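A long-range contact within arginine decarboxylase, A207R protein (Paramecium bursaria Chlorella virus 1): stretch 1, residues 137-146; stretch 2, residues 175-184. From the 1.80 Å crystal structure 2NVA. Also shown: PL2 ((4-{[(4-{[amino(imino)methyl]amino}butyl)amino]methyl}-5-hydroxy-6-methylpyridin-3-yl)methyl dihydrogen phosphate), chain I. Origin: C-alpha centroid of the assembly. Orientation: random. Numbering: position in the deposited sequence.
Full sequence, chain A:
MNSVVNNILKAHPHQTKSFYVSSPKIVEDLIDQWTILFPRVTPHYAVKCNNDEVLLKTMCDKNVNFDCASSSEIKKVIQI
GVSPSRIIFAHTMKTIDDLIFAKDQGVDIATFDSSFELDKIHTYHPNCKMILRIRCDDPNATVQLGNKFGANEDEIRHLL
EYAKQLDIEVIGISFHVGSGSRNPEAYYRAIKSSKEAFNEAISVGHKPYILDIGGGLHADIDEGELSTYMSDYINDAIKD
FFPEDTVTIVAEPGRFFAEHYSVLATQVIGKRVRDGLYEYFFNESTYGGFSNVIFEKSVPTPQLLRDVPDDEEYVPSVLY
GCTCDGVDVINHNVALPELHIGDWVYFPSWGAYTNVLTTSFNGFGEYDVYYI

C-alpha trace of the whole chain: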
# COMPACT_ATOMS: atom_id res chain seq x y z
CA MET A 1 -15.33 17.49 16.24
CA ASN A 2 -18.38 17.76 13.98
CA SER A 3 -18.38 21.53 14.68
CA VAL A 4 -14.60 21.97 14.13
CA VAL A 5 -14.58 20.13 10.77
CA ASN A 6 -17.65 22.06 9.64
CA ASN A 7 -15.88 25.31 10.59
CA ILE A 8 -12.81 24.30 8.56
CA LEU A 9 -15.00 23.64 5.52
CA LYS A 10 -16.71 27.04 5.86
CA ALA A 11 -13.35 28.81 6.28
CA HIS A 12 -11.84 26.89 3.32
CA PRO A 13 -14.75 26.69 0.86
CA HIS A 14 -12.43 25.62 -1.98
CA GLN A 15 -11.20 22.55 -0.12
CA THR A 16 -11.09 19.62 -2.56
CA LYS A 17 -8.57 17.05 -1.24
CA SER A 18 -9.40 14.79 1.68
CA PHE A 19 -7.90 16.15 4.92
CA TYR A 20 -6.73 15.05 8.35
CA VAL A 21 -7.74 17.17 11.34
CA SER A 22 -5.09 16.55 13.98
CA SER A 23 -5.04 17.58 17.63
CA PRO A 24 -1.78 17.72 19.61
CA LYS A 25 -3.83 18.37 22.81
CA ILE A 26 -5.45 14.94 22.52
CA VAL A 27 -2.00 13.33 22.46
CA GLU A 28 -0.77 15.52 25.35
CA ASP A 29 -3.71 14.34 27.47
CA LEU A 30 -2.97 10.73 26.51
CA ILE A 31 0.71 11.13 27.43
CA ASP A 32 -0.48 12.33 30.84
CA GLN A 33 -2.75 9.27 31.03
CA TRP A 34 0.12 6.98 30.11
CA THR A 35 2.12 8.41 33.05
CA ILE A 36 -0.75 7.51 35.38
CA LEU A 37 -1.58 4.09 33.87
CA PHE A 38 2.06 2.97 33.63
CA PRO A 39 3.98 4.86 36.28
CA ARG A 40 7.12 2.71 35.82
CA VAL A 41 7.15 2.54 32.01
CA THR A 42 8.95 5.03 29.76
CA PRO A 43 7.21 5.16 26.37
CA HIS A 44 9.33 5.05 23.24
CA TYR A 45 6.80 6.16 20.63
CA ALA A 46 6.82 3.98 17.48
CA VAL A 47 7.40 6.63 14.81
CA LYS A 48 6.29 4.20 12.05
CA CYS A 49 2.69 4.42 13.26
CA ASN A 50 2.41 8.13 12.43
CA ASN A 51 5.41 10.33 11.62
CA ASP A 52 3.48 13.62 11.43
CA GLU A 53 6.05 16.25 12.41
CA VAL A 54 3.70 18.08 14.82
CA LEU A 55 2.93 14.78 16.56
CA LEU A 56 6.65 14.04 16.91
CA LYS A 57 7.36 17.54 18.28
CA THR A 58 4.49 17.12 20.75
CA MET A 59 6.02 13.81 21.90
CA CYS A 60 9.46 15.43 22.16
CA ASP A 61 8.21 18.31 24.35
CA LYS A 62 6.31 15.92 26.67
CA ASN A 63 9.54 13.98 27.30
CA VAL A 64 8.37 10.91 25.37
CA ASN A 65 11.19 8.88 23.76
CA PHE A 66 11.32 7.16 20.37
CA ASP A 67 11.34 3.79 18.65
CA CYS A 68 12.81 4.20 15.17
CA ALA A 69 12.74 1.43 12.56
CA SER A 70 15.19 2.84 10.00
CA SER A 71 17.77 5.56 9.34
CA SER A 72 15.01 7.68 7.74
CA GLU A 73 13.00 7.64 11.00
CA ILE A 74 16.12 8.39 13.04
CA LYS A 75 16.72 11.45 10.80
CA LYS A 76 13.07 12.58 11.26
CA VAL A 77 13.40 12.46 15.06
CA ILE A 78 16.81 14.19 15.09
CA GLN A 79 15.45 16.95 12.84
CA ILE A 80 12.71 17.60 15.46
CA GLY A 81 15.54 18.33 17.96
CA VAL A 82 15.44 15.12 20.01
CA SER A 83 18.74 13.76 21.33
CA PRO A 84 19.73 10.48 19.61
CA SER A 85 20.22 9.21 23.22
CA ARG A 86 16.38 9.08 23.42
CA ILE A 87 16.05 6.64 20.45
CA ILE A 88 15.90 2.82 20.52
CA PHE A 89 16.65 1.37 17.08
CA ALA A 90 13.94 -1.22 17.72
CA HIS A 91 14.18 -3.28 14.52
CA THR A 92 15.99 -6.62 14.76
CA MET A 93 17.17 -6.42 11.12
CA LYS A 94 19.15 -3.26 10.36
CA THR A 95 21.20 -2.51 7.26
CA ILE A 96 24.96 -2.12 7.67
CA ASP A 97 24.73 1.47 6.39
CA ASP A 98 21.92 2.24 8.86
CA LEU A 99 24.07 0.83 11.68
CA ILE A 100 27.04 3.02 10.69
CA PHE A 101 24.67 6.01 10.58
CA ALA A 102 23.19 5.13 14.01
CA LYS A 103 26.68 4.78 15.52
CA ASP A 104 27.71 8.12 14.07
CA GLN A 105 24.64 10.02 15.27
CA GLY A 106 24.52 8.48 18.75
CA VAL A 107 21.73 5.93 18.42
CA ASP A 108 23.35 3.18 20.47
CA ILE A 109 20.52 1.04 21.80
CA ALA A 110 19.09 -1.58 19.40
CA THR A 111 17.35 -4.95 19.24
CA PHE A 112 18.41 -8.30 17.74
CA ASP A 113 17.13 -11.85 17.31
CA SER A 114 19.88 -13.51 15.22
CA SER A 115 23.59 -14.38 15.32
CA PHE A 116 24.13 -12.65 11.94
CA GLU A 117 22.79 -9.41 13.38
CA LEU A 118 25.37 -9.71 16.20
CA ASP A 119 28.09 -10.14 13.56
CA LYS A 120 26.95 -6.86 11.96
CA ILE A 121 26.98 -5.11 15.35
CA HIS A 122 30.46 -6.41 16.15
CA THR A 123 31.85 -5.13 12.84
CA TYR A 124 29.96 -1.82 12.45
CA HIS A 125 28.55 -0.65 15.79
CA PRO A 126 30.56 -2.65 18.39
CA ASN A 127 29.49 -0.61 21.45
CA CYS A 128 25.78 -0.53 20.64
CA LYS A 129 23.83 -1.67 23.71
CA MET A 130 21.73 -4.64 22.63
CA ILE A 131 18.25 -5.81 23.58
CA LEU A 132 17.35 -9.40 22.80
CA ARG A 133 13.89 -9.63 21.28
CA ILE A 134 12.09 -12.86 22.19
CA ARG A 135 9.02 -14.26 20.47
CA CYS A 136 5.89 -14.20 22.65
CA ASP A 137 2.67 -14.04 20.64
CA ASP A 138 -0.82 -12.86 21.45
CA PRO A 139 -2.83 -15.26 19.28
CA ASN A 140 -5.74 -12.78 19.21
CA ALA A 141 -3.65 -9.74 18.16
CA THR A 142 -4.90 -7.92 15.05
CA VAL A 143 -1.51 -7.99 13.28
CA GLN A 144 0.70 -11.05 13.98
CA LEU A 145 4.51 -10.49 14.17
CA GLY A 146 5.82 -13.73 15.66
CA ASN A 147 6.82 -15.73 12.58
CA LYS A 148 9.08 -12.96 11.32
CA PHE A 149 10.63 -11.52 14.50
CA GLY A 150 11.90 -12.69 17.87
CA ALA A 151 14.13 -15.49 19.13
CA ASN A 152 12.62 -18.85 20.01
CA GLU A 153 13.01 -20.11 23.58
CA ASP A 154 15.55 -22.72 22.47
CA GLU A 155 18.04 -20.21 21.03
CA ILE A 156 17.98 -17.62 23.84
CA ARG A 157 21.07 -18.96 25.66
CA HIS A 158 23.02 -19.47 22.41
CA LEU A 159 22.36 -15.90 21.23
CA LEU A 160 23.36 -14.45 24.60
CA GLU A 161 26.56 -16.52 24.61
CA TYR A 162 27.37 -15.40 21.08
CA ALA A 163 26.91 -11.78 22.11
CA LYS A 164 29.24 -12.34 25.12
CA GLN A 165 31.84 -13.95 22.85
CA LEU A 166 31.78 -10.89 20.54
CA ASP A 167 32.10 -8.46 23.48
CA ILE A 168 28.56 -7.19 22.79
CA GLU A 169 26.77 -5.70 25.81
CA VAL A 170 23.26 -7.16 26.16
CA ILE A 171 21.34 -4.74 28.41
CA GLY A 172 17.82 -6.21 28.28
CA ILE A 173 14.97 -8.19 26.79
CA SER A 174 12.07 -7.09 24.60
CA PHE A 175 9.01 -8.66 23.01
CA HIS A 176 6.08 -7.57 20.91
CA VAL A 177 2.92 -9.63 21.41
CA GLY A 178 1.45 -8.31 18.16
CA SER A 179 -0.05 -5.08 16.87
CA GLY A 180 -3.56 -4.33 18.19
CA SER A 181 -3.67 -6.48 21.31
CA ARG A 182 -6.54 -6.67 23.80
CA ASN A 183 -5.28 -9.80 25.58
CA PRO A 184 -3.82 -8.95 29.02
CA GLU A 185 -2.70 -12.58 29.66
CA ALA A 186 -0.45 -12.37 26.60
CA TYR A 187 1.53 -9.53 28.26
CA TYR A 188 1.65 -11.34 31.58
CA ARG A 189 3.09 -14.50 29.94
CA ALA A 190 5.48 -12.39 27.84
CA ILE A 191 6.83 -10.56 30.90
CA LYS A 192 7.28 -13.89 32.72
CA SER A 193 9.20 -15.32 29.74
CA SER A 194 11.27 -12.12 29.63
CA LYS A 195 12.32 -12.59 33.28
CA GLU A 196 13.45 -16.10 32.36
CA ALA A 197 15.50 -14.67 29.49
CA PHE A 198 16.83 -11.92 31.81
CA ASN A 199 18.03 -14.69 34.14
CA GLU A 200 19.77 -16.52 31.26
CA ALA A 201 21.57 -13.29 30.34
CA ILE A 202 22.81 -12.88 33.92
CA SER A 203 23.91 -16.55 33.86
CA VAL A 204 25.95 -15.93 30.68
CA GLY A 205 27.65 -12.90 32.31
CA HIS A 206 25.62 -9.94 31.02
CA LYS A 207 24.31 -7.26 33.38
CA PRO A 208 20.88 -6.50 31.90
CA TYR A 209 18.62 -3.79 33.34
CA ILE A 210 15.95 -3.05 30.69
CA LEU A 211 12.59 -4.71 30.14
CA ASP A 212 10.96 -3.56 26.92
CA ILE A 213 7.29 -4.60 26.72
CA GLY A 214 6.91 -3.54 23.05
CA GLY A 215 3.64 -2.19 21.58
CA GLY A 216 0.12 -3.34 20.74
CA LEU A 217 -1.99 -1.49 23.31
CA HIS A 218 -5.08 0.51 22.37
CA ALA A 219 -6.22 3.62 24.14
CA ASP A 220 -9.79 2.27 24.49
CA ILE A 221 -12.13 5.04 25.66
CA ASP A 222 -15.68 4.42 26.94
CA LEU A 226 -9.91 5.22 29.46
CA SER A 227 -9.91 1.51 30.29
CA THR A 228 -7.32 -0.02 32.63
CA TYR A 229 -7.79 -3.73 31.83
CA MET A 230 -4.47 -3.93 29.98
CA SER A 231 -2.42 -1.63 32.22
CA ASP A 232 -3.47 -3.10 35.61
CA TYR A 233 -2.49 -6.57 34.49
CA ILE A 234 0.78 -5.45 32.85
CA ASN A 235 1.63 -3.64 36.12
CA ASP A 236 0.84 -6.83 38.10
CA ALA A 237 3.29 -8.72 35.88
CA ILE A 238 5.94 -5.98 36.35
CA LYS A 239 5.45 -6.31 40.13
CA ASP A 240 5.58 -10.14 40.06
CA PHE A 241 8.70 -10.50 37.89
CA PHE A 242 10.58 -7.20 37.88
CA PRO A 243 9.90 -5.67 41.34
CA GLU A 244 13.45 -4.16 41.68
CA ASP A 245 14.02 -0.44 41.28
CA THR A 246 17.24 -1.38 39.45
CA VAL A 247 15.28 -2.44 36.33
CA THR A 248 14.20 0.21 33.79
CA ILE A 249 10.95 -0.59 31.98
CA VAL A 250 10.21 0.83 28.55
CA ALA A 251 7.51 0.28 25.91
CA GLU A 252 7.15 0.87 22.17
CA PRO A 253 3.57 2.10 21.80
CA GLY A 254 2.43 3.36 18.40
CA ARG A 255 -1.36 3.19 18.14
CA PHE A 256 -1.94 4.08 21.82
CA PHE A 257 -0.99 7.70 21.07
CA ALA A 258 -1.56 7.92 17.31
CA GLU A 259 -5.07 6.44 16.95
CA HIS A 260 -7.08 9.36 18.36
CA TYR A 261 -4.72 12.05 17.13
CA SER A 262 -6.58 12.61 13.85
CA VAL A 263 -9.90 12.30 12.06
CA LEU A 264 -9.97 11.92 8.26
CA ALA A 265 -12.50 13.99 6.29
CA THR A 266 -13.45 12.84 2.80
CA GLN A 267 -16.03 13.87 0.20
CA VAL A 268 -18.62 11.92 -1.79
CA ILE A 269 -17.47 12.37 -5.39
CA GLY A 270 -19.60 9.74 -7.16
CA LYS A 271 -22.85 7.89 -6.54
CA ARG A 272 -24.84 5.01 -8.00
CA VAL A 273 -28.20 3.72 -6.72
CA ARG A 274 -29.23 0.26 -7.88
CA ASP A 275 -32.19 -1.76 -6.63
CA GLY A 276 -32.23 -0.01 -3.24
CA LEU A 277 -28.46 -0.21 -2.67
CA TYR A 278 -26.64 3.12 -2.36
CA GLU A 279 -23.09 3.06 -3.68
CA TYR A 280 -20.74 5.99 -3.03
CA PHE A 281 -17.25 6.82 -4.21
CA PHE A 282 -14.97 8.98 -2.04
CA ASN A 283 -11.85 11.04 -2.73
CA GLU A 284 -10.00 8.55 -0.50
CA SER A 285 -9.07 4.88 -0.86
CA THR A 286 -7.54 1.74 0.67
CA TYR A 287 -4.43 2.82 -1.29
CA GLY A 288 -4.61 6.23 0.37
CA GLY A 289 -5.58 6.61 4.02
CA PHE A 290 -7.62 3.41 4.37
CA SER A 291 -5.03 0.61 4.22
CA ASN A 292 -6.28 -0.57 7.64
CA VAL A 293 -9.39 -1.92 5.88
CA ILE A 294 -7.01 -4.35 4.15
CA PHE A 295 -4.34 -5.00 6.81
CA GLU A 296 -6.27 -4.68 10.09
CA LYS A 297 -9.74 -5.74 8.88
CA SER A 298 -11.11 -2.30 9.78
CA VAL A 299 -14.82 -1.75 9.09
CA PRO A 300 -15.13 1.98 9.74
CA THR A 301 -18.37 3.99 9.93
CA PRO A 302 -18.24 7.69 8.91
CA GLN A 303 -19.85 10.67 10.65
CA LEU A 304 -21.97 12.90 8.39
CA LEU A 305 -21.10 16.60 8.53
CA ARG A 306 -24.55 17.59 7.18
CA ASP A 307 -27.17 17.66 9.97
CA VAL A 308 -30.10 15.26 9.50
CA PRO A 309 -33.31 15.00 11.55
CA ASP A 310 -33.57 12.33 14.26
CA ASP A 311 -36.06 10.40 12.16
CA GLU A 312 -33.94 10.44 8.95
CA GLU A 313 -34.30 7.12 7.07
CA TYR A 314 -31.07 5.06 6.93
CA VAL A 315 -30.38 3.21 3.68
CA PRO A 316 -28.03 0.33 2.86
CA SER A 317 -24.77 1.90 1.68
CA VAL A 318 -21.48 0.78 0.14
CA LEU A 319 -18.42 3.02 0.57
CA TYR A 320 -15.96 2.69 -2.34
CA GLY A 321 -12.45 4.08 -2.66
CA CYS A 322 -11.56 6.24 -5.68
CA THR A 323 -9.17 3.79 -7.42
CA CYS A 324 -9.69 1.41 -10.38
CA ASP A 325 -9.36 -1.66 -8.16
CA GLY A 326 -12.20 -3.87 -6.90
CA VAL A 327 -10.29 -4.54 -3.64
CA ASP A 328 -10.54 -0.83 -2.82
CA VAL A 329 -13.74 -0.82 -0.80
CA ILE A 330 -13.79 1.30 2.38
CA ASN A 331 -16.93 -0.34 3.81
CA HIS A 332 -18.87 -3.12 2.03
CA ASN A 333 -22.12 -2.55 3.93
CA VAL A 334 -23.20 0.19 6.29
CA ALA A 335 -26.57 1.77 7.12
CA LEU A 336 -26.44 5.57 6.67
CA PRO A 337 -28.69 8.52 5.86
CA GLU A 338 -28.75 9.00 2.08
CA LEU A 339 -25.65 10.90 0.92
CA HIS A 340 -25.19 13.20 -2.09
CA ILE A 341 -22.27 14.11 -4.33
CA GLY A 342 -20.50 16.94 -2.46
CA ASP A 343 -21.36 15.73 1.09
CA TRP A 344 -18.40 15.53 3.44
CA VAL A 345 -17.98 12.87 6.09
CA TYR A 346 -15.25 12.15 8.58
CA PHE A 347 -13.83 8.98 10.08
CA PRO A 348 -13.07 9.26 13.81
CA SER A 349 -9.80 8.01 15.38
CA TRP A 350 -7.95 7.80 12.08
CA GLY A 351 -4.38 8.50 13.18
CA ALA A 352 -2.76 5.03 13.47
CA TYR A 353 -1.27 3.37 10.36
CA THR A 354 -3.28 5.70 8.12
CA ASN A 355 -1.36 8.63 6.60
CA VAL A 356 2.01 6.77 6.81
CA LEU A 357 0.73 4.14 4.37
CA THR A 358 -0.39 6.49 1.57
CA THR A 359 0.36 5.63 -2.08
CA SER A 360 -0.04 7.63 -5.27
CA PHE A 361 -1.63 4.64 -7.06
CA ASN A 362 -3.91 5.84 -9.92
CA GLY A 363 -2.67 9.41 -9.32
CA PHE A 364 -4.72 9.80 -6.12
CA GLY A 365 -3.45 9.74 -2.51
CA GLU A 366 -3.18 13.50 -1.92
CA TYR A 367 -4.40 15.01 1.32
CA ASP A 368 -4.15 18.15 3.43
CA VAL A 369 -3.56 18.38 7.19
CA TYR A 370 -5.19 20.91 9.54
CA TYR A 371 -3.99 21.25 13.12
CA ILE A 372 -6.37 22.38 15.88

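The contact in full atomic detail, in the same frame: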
# COMPACT_ATOMS: atom_id res chain seq x y z
N ASP A 137 3.81 -14.53 21.42
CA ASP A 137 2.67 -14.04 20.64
C ASP A 137 1.38 -13.89 21.45
O ASP A 137 1.10 -14.66 22.37
CB ASP A 137 2.37 -14.96 19.46
CG ASP A 137 3.54 -15.12 18.51
OD1 ASP A 137 4.57 -14.42 18.65
OD2 ASP A 137 3.40 -15.94 17.57
N ASP A 138 0.58 -12.90 21.07
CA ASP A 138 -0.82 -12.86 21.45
C ASP A 138 -1.56 -13.46 20.26
O ASP A 138 -1.60 -12.85 19.19
CB ASP A 138 -1.28 -11.41 21.68
CG ASP A 138 -2.80 -11.28 21.79
OD1 ASP A 138 -3.50 -12.32 21.91
OD2 ASP A 138 -3.30 -10.14 21.70
N PRO A 139 -2.16 -14.65 20.44
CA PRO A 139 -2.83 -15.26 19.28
C PRO A 139 -4.07 -14.50 18.79
O PRO A 139 -4.53 -14.74 17.66
CB PRO A 139 -3.22 -16.65 19.79
CG PRO A 139 -3.26 -16.55 21.26
CD PRO A 139 -2.25 -15.49 21.64
N ASN A 140 -4.60 -13.59 19.60
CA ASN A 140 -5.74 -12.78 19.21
C ASN A 140 -5.38 -11.37 18.74
O ASN A 140 -6.27 -10.57 18.48
CB ASN A 140 -6.75 -12.68 20.36
CG ASN A 140 -7.39 -14.01 20.70
OD1 ASN A 140 -6.73 -14.91 21.23
ND2 ASN A 140 -8.68 -14.14 20.41
N ALA A 141 -4.08 -11.06 18.62
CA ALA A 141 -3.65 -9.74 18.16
C ALA A 141 -4.11 -9.49 16.73
O ALA A 141 -4.16 -10.43 15.92
CB ALA A 141 -2.13 -9.59 18.28
N THR A 142 -4.45 -8.25 16.41
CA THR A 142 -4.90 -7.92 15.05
C THR A 142 -3.84 -8.21 13.98
O THR A 142 -4.14 -8.85 12.95
CB THR A 142 -5.39 -6.46 14.96
OG1 THR A 142 -6.41 -6.24 15.94
CG2 THR A 142 -5.98 -6.15 13.57
N VAL A 143 -2.61 -7.76 14.22
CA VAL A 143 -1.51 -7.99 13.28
C VAL A 143 -0.43 -8.86 13.95
O VAL A 143 0.23 -8.43 14.90
CB VAL A 143 -0.92 -6.66 12.76
CG1 VAL A 143 0.20 -6.93 11.75
CG2 VAL A 143 -2.03 -5.76 12.16
N GLN A 144 -0.27 -10.08 13.45
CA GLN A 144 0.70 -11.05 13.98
C GLN A 144 2.14 -10.74 13.53
O GLN A 144 2.34 -10.36 12.37
CB GLN A 144 0.29 -12.47 13.54
CG GLN A 144 -1.03 -12.95 14.14
CD GLN A 144 -0.98 -13.04 15.66
OE1 GLN A 144 -1.83 -12.45 16.37
NE2 GLN A 144 -0.01 -13.77 16.18
N LEU A 145 3.11 -10.90 14.43
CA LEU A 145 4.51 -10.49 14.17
C LEU A 145 5.52 -11.59 14.46
O LEU A 145 6.73 -11.50 14.10
CB LEU A 145 4.87 -9.27 15.04
CG LEU A 145 3.99 -8.02 15.03
CD1 LEU A 145 4.46 -7.05 16.12
CD2 LEU A 145 3.94 -7.33 13.66
N GLY A 146 5.02 -12.63 15.13
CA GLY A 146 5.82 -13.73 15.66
C GLY A 146 6.65 -14.55 14.68
O GLY A 146 7.82 -14.86 14.95
N PHE A 175 9.93 -7.82 23.75
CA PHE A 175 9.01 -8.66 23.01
C PHE A 175 7.99 -7.73 22.39
O PHE A 175 7.85 -6.59 22.81
CB PHE A 175 8.33 -9.68 23.94
CG PHE A 175 7.53 -9.05 25.08
CD1 PHE A 175 6.22 -8.63 24.89
CD2 PHE A 175 8.10 -8.91 26.36
CE1 PHE A 175 5.48 -8.05 25.94
CE2 PHE A 175 7.36 -8.34 27.41
CZ PHE A 175 6.05 -7.91 27.19
N HIS A 176 7.28 -8.24 21.39
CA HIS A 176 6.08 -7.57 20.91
C HIS A 176 5.04 -8.66 20.71
O HIS A 176 5.25 -9.58 19.91
CB HIS A 176 6.34 -6.82 19.61
CG HIS A 176 5.31 -5.77 19.32
ND1 HIS A 176 3.96 -5.99 19.51
CD2 HIS A 176 5.42 -4.50 18.87
CE1 HIS A 176 3.28 -4.91 19.16
NE2 HIS A 176 4.14 -3.99 18.77
N VAL A 177 3.95 -8.59 21.47
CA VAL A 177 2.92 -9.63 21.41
C VAL A 177 2.16 -9.61 20.08
O VAL A 177 1.51 -10.60 19.72
CB VAL A 177 1.93 -9.56 22.59
CG1 VAL A 177 2.67 -9.66 23.90
CG2 VAL A 177 1.09 -8.27 22.52
N GLY A 178 2.23 -8.50 19.37
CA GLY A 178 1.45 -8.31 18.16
C GLY A 178 0.78 -6.95 18.18
O GLY A 178 0.50 -6.41 19.25
N SER A 179 0.55 -6.40 16.99
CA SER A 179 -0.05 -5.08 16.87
C SER A 179 -1.57 -5.17 17.02
O SER A 179 -2.23 -5.96 16.33
CB SER A 179 0.35 -4.43 15.54
OG SER A 179 0.06 -3.03 15.57
N GLY A 180 -2.13 -4.35 17.91
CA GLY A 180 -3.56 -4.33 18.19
C GLY A 180 -3.93 -5.48 19.10
O GLY A 180 -4.66 -6.41 18.70
N SER A 181 -3.46 -5.42 20.34
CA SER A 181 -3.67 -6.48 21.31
C SER A 181 -4.63 -6.03 22.41
O SER A 181 -4.49 -4.92 22.95
CB SER A 181 -2.34 -6.89 21.95
OG SER A 181 -2.56 -7.87 22.94
N ARG A 182 -5.59 -6.89 22.70
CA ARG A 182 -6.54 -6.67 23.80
C ARG A 182 -6.57 -7.91 24.70
O ARG A 182 -7.58 -8.25 25.31
CB ARG A 182 -7.93 -6.34 23.24
CG ARG A 182 -7.96 -5.05 22.43
CD ARG A 182 -9.38 -4.52 22.32
NE ARG A 182 -9.45 -3.14 21.83
CZ ARG A 182 -9.52 -2.81 20.55
NH1 ARG A 182 -9.52 -3.74 19.59
NH2 ARG A 182 -9.62 -1.53 20.20
N ASN A 183 -5.42 -8.58 24.79
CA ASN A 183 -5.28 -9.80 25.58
C ASN A 183 -4.28 -9.57 26.71
O ASN A 183 -3.06 -9.68 26.49
CB ASN A 183 -4.79 -10.92 24.64
CG ASN A 183 -4.56 -12.26 25.36
OD1 ASN A 183 -4.21 -13.25 24.72
ND2 ASN A 183 -4.75 -12.29 26.66
N PRO A 184 -4.77 -9.25 27.93
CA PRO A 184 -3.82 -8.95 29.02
C PRO A 184 -2.93 -10.13 29.44
O PRO A 184 -1.79 -9.92 29.85
CB PRO A 184 -4.74 -8.51 30.17
CG PRO A 184 -6.04 -9.20 29.88
CD PRO A 184 -6.18 -9.13 28.39
N1 PL2 I . 7.46 -1.63 18.28
C2 PL2 I . 7.79 -2.44 17.25
C2A PL2 I . 9.21 -3.05 17.17
C3 PL2 I . 6.83 -2.71 16.28
O3 PL2 I . 7.18 -3.54 15.26
C4 PL2 I . 5.53 -2.17 16.35
C4A PL2 I . 4.43 -2.44 15.27
C5 PL2 I . 5.26 -1.34 17.45
C6 PL2 I . 6.25 -1.09 18.39
P PL2 I . 1.46 -0.67 18.10
N PL2 I . 4.61 -3.74 14.59
CA PL2 I . 4.22 -3.65 13.17
CG PL2 I . 2.33 -3.20 11.55
OP2 PL2 I . 0.25 -1.72 17.93
OP3 PL2 I . 1.15 0.55 17.07
OP1 PL2 I . 1.60 -0.21 19.51
OP4 PL2 I . 2.74 -1.48 17.55
C5M PL2 I . 3.87 -0.69 17.63
CB PL2 I . 2.76 -3.18 13.02
CD PL2 I . 0.86 -2.75 11.39
NE PL2 I . 0.59 -2.72 9.94
CZ PL2 I . -0.46 -2.12 9.34
NH2 PL2 I . -0.55 -2.16 7.99
NH1 PL2 I . -1.40 -1.51 10.07
O HOH W 1 6.03 -12.26 19.49
O HOH W 2 -5.87 -9.39 21.41
O HOH W 3 2.40 -11.62 17.11

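Two irregular loop segments meet here, and backbone polar groups do most of the joining. At the centre Val143 and Ser179 form a single antiparallel bridge: Val143 N donates to Ser179 O at 2.8 Å, and Ser179 N returns a bond to Val143 O at 2.9 Å. Next to it, Thr142 N donates to Gly180 O at 2.9 Å. Gly180 suits its place twice over, for its phi is positive and a CB there would lie 2.9 Å from Thr142 OG1. Gly178 is equally constrained, since a CB would fall 2.6 Å from Ala141 CB; the small methyl of Ala141 packs instead 3.8 Å from Gly178 CA.

At the other end Asp138 is the busiest residue. Its backbone N donates to Val177 O (2.8 Å, 169°), and its O accepts from Ala141 N at 3.1 Å, closing a type I turn. The carboxylate, a good acceptor for several donors at once, is buried but well supplied: OD1 takes the hydrogen of Asn140 N at 2.9 Å, while OD2 accepts from Ser181 OG at 2.7 Å and from water 2, also at 2.7 Å. That water in turn accepts from Arg182 N, 2.8 Å from its oxygen, so it links the two stretches. Water 3 does likewise, accepting from Leu145 N and donating to Val177 O, each 2.9 Å from the water oxygen; Val177 O thus serves two donors.

His176 ND1 accepts from Gly178 N at 3.1 Å, leaving NE2 to donate to PL2 OP4 at 3.1 Å, near the ring plane. Over one face lies Leu145, whose CD1 sits 3.6 Å from the ring centroid, a CH-pi contact suited to a branched aliphatic side chain. Ser179 OG donates to PL2 OP2 at 2.7 Å, so the residue that bridges the loops through its backbone also holds the ligand phosphate.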